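Local coordinates for protein N-acetylglucosamine-specific lectin (PDB 6A7T) that binds N-acetylglucosamine as a C-type lectin, probably recognising carbohydrate without the help of calcium, at residues 57-62 with 152-157; 86-91 with 124-129. All blocks are in the same frame, centred on the assembly; numbering follows the deposited sequence. Where two conformers were deposited one is given.

Contact 1 (57-62 with 152-157); sequences SQNAAL and CETDCS. With CA (calcium ion), chain C.
A61 and E153 face each other as the hydrogen-bonded pair of a short antiparallel ladder. The bond from E153 N to A61 O is the straighter, 2.8 Å long with an N-H...O angle of 171°; the return bond from A61 N to E153 O is 3.1 Å and more bent. A61 O also receives the CA-H of C152, with C152 CA 3.3 Å away. One residue before the ladder, A60 turns its methyl onto the end of strand 148-154: CB lies 3.5 Å from E153 O and also touches the CB atoms of C152 and T154. Beyond it, N59 O and T154 OG1 are 3.0 Å apart, and a water joins N59 ND2 to the same hydroxyl. T154 OG1 stands anti to the backbone N (chi1 -176°) and accepts from C156 N, which makes an ST turn where the strand ends. In this C-type lectin domain, 61-62 is an outer strand of the four-stranded sheet that also holds 32-34, 37-43 and 148-154. The disulfide from C152 to C55 ties strand 148-154 to helix 48-57, and L62 turns away from the ladder to pack on that helix. From the face it shares with A61, E153 runs out extended to the calcium ion, which both carboxylate oxygens bind, OE1 at 2.5 Å and OE2 at 2.6 Å. Backbone O of T64, the carboxylates of E66 and E70, and two waters also bind it, and S37 OG hydrogen-bonds to E153 OE2. Past the strand, D155 OD1 accepts from both S157 N and S157 OG, and C156 forms a disulfide with C22.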
loop_
_atom_site.group_PDB
_atom_site.type_symbol
_atom_site.label_atom_id
_atom_site.label_comp_id
_atom_site.label_asym_id
_atom_site.label_seq_id
_atom_site.Cartn_x
_atom_site.Cartn_y
_atom_site.Cartn_z
ATOM N N SER A 57 3.495 -12.103 17.574
ATOM C CA SER A 57 4.706 -12.937 17.499
ATOM C C SER A 57 5.353 -12.796 16.110
ATOM O O SER A 57 6.589 -13.018 16.010
ATOM C CB SER A 57 4.397 -14.370 17.817
ATOM O OG SER A 57 3.937 -15.087 16.695
ATOM N N GLN A 58 4.580 -12.389 15.082
ATOM C CA GLN A 58 5.046 -12.242 13.667
ATOM C C GLN A 58 5.432 -10.805 13.353
ATOM O O GLN A 58 5.516 -10.435 12.153
ATOM C CB GLN A 58 4.024 -12.798 12.670
ATOM C CG GLN A 58 3.652 -14.268 12.966
ATOM C CD GLN A 58 4.867 -15.167 12.956
ATOM O OE1 GLN A 58 5.317 -15.687 13.995
ATOM N NE2 GLN A 58 5.471 -15.262 11.781
ATOM N N ASN A 59 5.666 -9.974 14.366
ATOM C CA ASN A 59 5.945 -8.564 14.139
ATOM C C ASN A 59 4.827 -7.908 13.324
ATOM O O ASN A 59 5.036 -7.053 12.448
ATOM C CB ASN A 59 7.279 -8.393 13.391
ATOM C CG ASN A 59 7.801 -6.977 13.436
ATOM O OD1 ASN A 59 7.883 -6.396 14.514
ATOM N ND2 ASN A 59 8.156 -6.426 12.275
ATOM N N ALA A 60 3.611 -8.250 13.705
ATOM C CA ALA A 60 2.408 -7.854 13.007
ATOM C C ALA A 60 1.292 -7.707 14.047
ATOM O O ALA A 60 1.529 -7.688 15.231
ATOM C CB ALA A 60 2.103 -8.934 11.996
ATOM N N ALA A 61 0.076 -7.612 13.562
ATOM C CA ALA A 61 -1.123 -7.540 14.402
ATOM C C ALA A 61 -2.299 -8.039 13.593
ATOM O O ALA A 61 -2.243 -8.035 12.391
ATOM C CB ALA A 61 -1.360 -6.117 14.846
ATOM N N LEU A 62 -3.362 -8.484 14.277
ATOM C CA LEU A 62 -4.570 -8.828 13.529
ATOM C C LEU A 62 -4.982 -7.613 12.668
ATOM O O LEU A 62 -4.881 -6.447 13.091
ATOM C CB LEU A 62 -5.678 -9.229 14.512
ATOM C CG LEU A 62 -5.607 -10.613 15.126
ATOM C CD1 LEU A 62 -6.561 -10.710 16.305
ATOM C CD2 LEU A 62 -5.887 -11.665 14.078
ATOM N N CYS A 152 -3.217 -11.534 9.656
ATOM C CA CYS A 152 -2.246 -10.621 10.277
ATOM C C CYS A 152 -1.851 -9.545 9.247
ATOM O O CYS A 152 -1.858 -9.825 8.048
ATOM C CB CYS A 152 -0.950 -11.268 10.719
ATOM S SG CYS A 152 -1.160 -12.680 11.826
ATOM N N GLU A 153 -1.632 -8.321 9.724
ATOM C CA GLU A 153 -1.205 -7.191 8.893
ATOM C C GLU A 153 0.079 -6.612 9.503
ATOM O O GLU A 153 0.121 -6.391 10.682
ATOM C CB GLU A 153 -2.330 -6.174 8.804
ATOM C CG GLU A 153 -2.014 -4.954 7.937
ATOM C CD GLU A 153 -3.072 -3.856 7.899
ATOM O OE1 GLU A 153 -4.017 -3.842 8.754
ATOM O OE2 GLU A 153 -2.921 -2.980 7.042
ATOM N N THR A 154 1.087 -6.319 8.669
ATOM C CA THR A 154 2.265 -5.573 9.135
ATOM C C THR A 154 2.522 -4.410 8.176
ATOM O O THR A 154 2.267 -4.521 6.958
ATOM C CB THR A 154 3.512 -6.464 9.239
ATOM O OG1 THR A 154 4.576 -5.691 9.795
ATOM C CG2 THR A 154 3.907 -7.066 7.915
ATOM N N ASP A 155 3.055 -3.314 8.718
ATOM C CA ASP A 155 3.475 -2.198 7.841
ATOM C C ASP A 155 5.002 -2.081 7.842
ATOM O O ASP A 155 5.578 -1.102 7.298
ATOM C CB ASP A 155 2.845 -0.880 8.279
ATOM C CG ASP A 155 3.419 -0.346 9.570
ATOM O OD1 ASP A 155 4.264 -1.046 10.215
ATOM O OD2 ASP A 155 3.026 0.783 9.941
ATOM N N CYS A 156 5.665 -3.077 8.414
ATOM C CA CYS A 156 7.141 -3.196 8.370
ATOM C C CYS A 156 7.817 -1.994 9.052
ATOM O O CYS A 156 8.969 -1.701 8.755
ATOM C CB CYS A 156 7.632 -3.316 6.932
ATOM S SG CYS A 156 7.009 -4.752 6.017
ATOM N N SER A 157 7.155 -1.314 9.981
ATOM C CA SER A 157 7.783 -0.136 10.616
ATOM C C SER A 157 8.837 -0.598 11.634
ATOM O O SER A 157 8.626 -1.604 12.301
ATOM C CB SER A 157 6.743 0.763 11.229
ATOM O OG SER A 157 5.946 0.028 12.124
HETATM CA CA CA C . -5.203 -1.916 7.581
HETATM O O HOH W 1 7.221 -6.985 9.559
HETATM O O HOH W 2 -4.206 -0.256 6.040
HETATM O O HOH W 3 -3.674 -0.742 9.152
#

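Contact 2 (86-91 with 124-129); sequences YYWIGG and CMDYLN
D126 packs its side chain against both Y86 and W88 across an antiparallel pair of strands. Its CB sits 3.1 Å from Y87 O and 3.7 Å from W88 CE3. From there CG is set between the backbone N and the carbonyl carbon (chi1 63°), and it comes near Y86 CB. At the tip, OD2 lies 3.6 Å from Y86 CD2, with the carboxylate plane turned 49° from the phenol ring. The two aromatics meet each other as well: Y86 CE2 stands 3.7 Å above one face of the W88 indole, offset toward its rim. The indole's edge is turned to the other strand, where M125 O lies near the ring plane. The backbones pair through Y87 and Y127, which exchange two N-H...O bonds, and I89 N gives a nearly straight one to M125 O (170°). An inverse gamma turn centred on G90 then bends the chain, yet M125 N still reaches G91 O at 2.9 Å. M125 SD rests 3.7 Å from G91 CA. On the face holding Y87 and Y127, I89 CG2 meets the edge of the Y127 ring at CD2, 3.7 Å away. Y127 OH hydrogen-bonds to D71 OD1, and its ring packs on I74 and I78 of helix 68-78 and edge-to-face with W137. The two strands are the inner pair of a four-stranded antiparallel sheet, flanked by 99-102 and 136-140: D126 touches N138, which can bind N-acetylglucosamine though no sugar is bound to this chain, while Y87 and W88 lean on strand 148-154.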
loop_
_atom_site.group_PDB
_atom_site.type_symbol
_atom_site.label_atom_id
_atom_site.label_comp_id
_atom_site.label_asym_id
_atom_site.label_seq_id
_atom_site.Cartn_x
_atom_site.Cartn_y
_atom_site.Cartn_z
ATOM N N TYR A 86 -14.985 -18.393 8.213
ATOM C CA TYR A 86 -14.739 -17.158 8.963
ATOM C C TYR A 86 -13.245 -17.056 9.264
ATOM O O TYR A 86 -12.560 -18.057 9.323
ATOM C CB TYR A 86 -15.528 -17.100 10.277
ATOM C CG TYR A 86 -15.129 -18.082 11.351
ATOM C CD1 TYR A 86 -15.576 -19.394 11.375
ATOM C CD2 TYR A 86 -14.338 -17.670 12.407
ATOM C CE1 TYR A 86 -15.194 -20.278 12.379
ATOM C CE2 TYR A 86 -13.963 -18.537 13.416
ATOM C CZ TYR A 86 -14.387 -19.848 13.412
ATOM O OH TYR A 86 -13.960 -20.645 14.450
ATOM N N TYR A 87 -12.783 -15.809 9.394
ATOM C CA TYR A 87 -11.404 -15.479 9.771
ATOM C C TYR A 87 -11.461 -14.408 10.857
ATOM O O TYR A 87 -12.098 -13.410 10.652
ATOM C CB TYR A 87 -10.618 -14.924 8.582
ATOM C CG TYR A 87 -10.255 -15.907 7.504
ATOM C CD1 TYR A 87 -11.197 -16.319 6.585
ATOM C CD2 TYR A 87 -8.963 -16.378 7.368
ATOM C CE1 TYR A 87 -10.870 -17.188 5.551
ATOM C CE2 TYR A 87 -8.620 -17.255 6.347
ATOM C CZ TYR A 87 -9.582 -17.664 5.436
ATOM O OH TYR A 87 -9.289 -18.568 4.433
ATOM N N TRP A 88 -10.666 -14.581 11.914
ATOM C CA TRP A 88 -10.538 -13.506 12.925
ATOM C C TRP A 88 -9.814 -12.284 12.373
ATOM O O TRP A 88 -8.791 -12.436 11.655
ATOM C CB TRP A 88 -9.782 -14.014 14.163
ATOM C CG TRP A 88 -10.517 -15.085 14.913
ATOM C CD1 TRP A 88 -10.027 -16.301 15.229
ATOM C CD2 TRP A 88 -11.881 -15.072 15.387
ATOM N NE1 TRP A 88 -10.946 -17.031 15.932
ATOM C CE2 TRP A 88 -12.092 -16.318 16.014
ATOM C CE3 TRP A 88 -12.915 -14.130 15.365
ATOM C CZ2 TRP A 88 -13.293 -16.653 16.644
ATOM C CZ3 TRP A 88 -14.110 -14.465 15.976
ATOM C CH2 TRP A 88 -14.282 -15.712 16.586
ATOM N N ILE A 89 -10.269 -11.095 12.796
ATOM C CA ILE A 89 -9.640 -9.824 12.445
ATOM C C ILE A 89 -9.484 -8.971 13.713
ATOM O O ILE A 89 -9.947 -9.334 14.759
ATOM C CB ILE A 89 -10.393 -9.075 11.341
ATOM C CG1 ILE A 89 -11.807 -8.653 11.770
ATOM C CG2 ILE A 89 -10.424 -9.921 10.089
ATOM C CD1 ILE A 89 -12.542 -7.790 10.746
ATOM N N GLY A 90 -8.768 -7.894 13.556
ATOM C CA GLY A 90 -8.267 -7.056 14.657
ATOM C C GLY A 90 -9.287 -6.027 15.111
ATOM O O GLY A 90 -8.936 -4.853 15.261
ATOM N N GLY A 91 -10.513 -6.481 15.392
ATOM C CA GLY A 91 -11.534 -5.594 16.014
ATOM C C GLY A 91 -12.243 -6.305 17.128
ATOM O O GLY A 91 -12.409 -7.518 17.163
ATOM N N CYS A 124 -15.752 -10.164 19.689
ATOM C CA CYS A 124 -14.619 -9.940 18.792
ATOM C C CYS A 124 -15.082 -10.152 17.356
ATOM O O CYS A 124 -16.081 -10.815 17.153
ATOM C CB CYS A 124 -13.483 -10.884 19.137
ATOM S SG CYS A 124 -12.860 -10.579 20.805
ATOM N N MET A 125 -14.334 -9.593 16.406
ATOM C CA MET A 125 -14.810 -9.545 15.028
ATOM C C MET A 125 -14.112 -10.580 14.141
ATOM O O MET A 125 -12.929 -10.901 14.296
ATOM C CB MET A 125 -14.638 -8.160 14.426
ATOM C CG MET A 125 -15.385 -7.034 15.207
ATOM S SD MET A 125 -14.997 -5.385 14.765
ATOM C CE MET A 125 -15.496 -5.416 13.036
ATOM N N ASP A 126 -14.890 -11.019 13.161
ATOM C CA ASP A 126 -14.419 -11.843 12.055
ATOM C C ASP A 126 -14.978 -11.317 10.730
ATOM O O ASP A 126 -15.849 -10.477 10.708
ATOM C CB ASP A 126 -14.740 -13.311 12.304
ATOM C CG ASP A 126 -16.203 -13.709 12.389
ATOM O OD1 ASP A 126 -17.034 -12.940 11.917
ATOM O OD2 ASP A 126 -16.441 -14.837 12.867
ATOM N N TYR A 127 -14.387 -11.777 9.620
ATOM C CA TYR A 127 -15.097 -11.897 8.322
ATOM C C TYR A 127 -15.816 -13.229 8.407
ATOM O O TYR A 127 -15.209 -14.220 8.747
ATOM C CB TYR A 127 -14.132 -11.892 7.130
ATOM C CG TYR A 127 -13.755 -10.526 6.652
ATOM C CD1 TYR A 127 -14.470 -9.834 5.681
ATOM C CD2 TYR A 127 -12.633 -9.891 7.181
ATOM C CE1 TYR A 127 -14.095 -8.570 5.257
ATOM C CE2 TYR A 127 -12.287 -8.606 6.811
ATOM C CZ TYR A 127 -13.002 -7.930 5.833
ATOM O OH TYR A 127 -12.647 -6.657 5.467
ATOM N N LEU A 128 -17.091 -13.261 8.008
ATOM C CA LEU A 128 -17.874 -14.478 8.002
ATOM C C LEU A 128 -18.555 -14.620 6.641
ATOM O O LEU A 128 -18.954 -13.593 6.075
ATOM C CB LEU A 128 -18.952 -14.332 9.085
ATOM C CG LEU A 128 -19.995 -15.441 9.185
ATOM C CD1 LEU A 128 -19.417 -16.799 9.541
ATOM C CD2 LEU A 128 -21.103 -15.048 10.166
ATOM N N ASN A 129 -18.673 -15.873 6.203
ATOM C CA ASN A 129 -19.481 -16.232 5.026
ATOM C C ASN A 129 -20.523 -17.244 5.463
ATOM O O ASN A 129 -20.251 -18.443 5.562
ATOM C CB ASN A 129 -18.571 -16.776 3.938
ATOM C CG ASN A 129 -19.324 -17.072 2.668
ATOM O OD1 ASN A 129 -20.193 -16.298 2.278
ATOM N ND2 ASN A 129 -18.942 -18.163 2.042
#

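Overall arrangement
From the N terminus, the chain passes through strands 32-34 and 37-43 and helix 48-57 before reaching 57-62, the first half of contact 1. Helix 68-78 follows, then 86-91; a long excursion containing strand 99-102 returns as 124-129 and closes contact 2. After strand 136-140 the chain comes back as 152-157 and closes contact 1. The smaller loop is therefore nested inside the larger one, without crossing. Contact 1 adds the short strand 61-62, just after helix 48-57, to the edge of the sheet holding the C-terminal strand 148-154, while contact 2 holds the centre of the other. Their centres are about 17 Å apart, but L62 bridges them, its CB 3.4 Å from G90 CA.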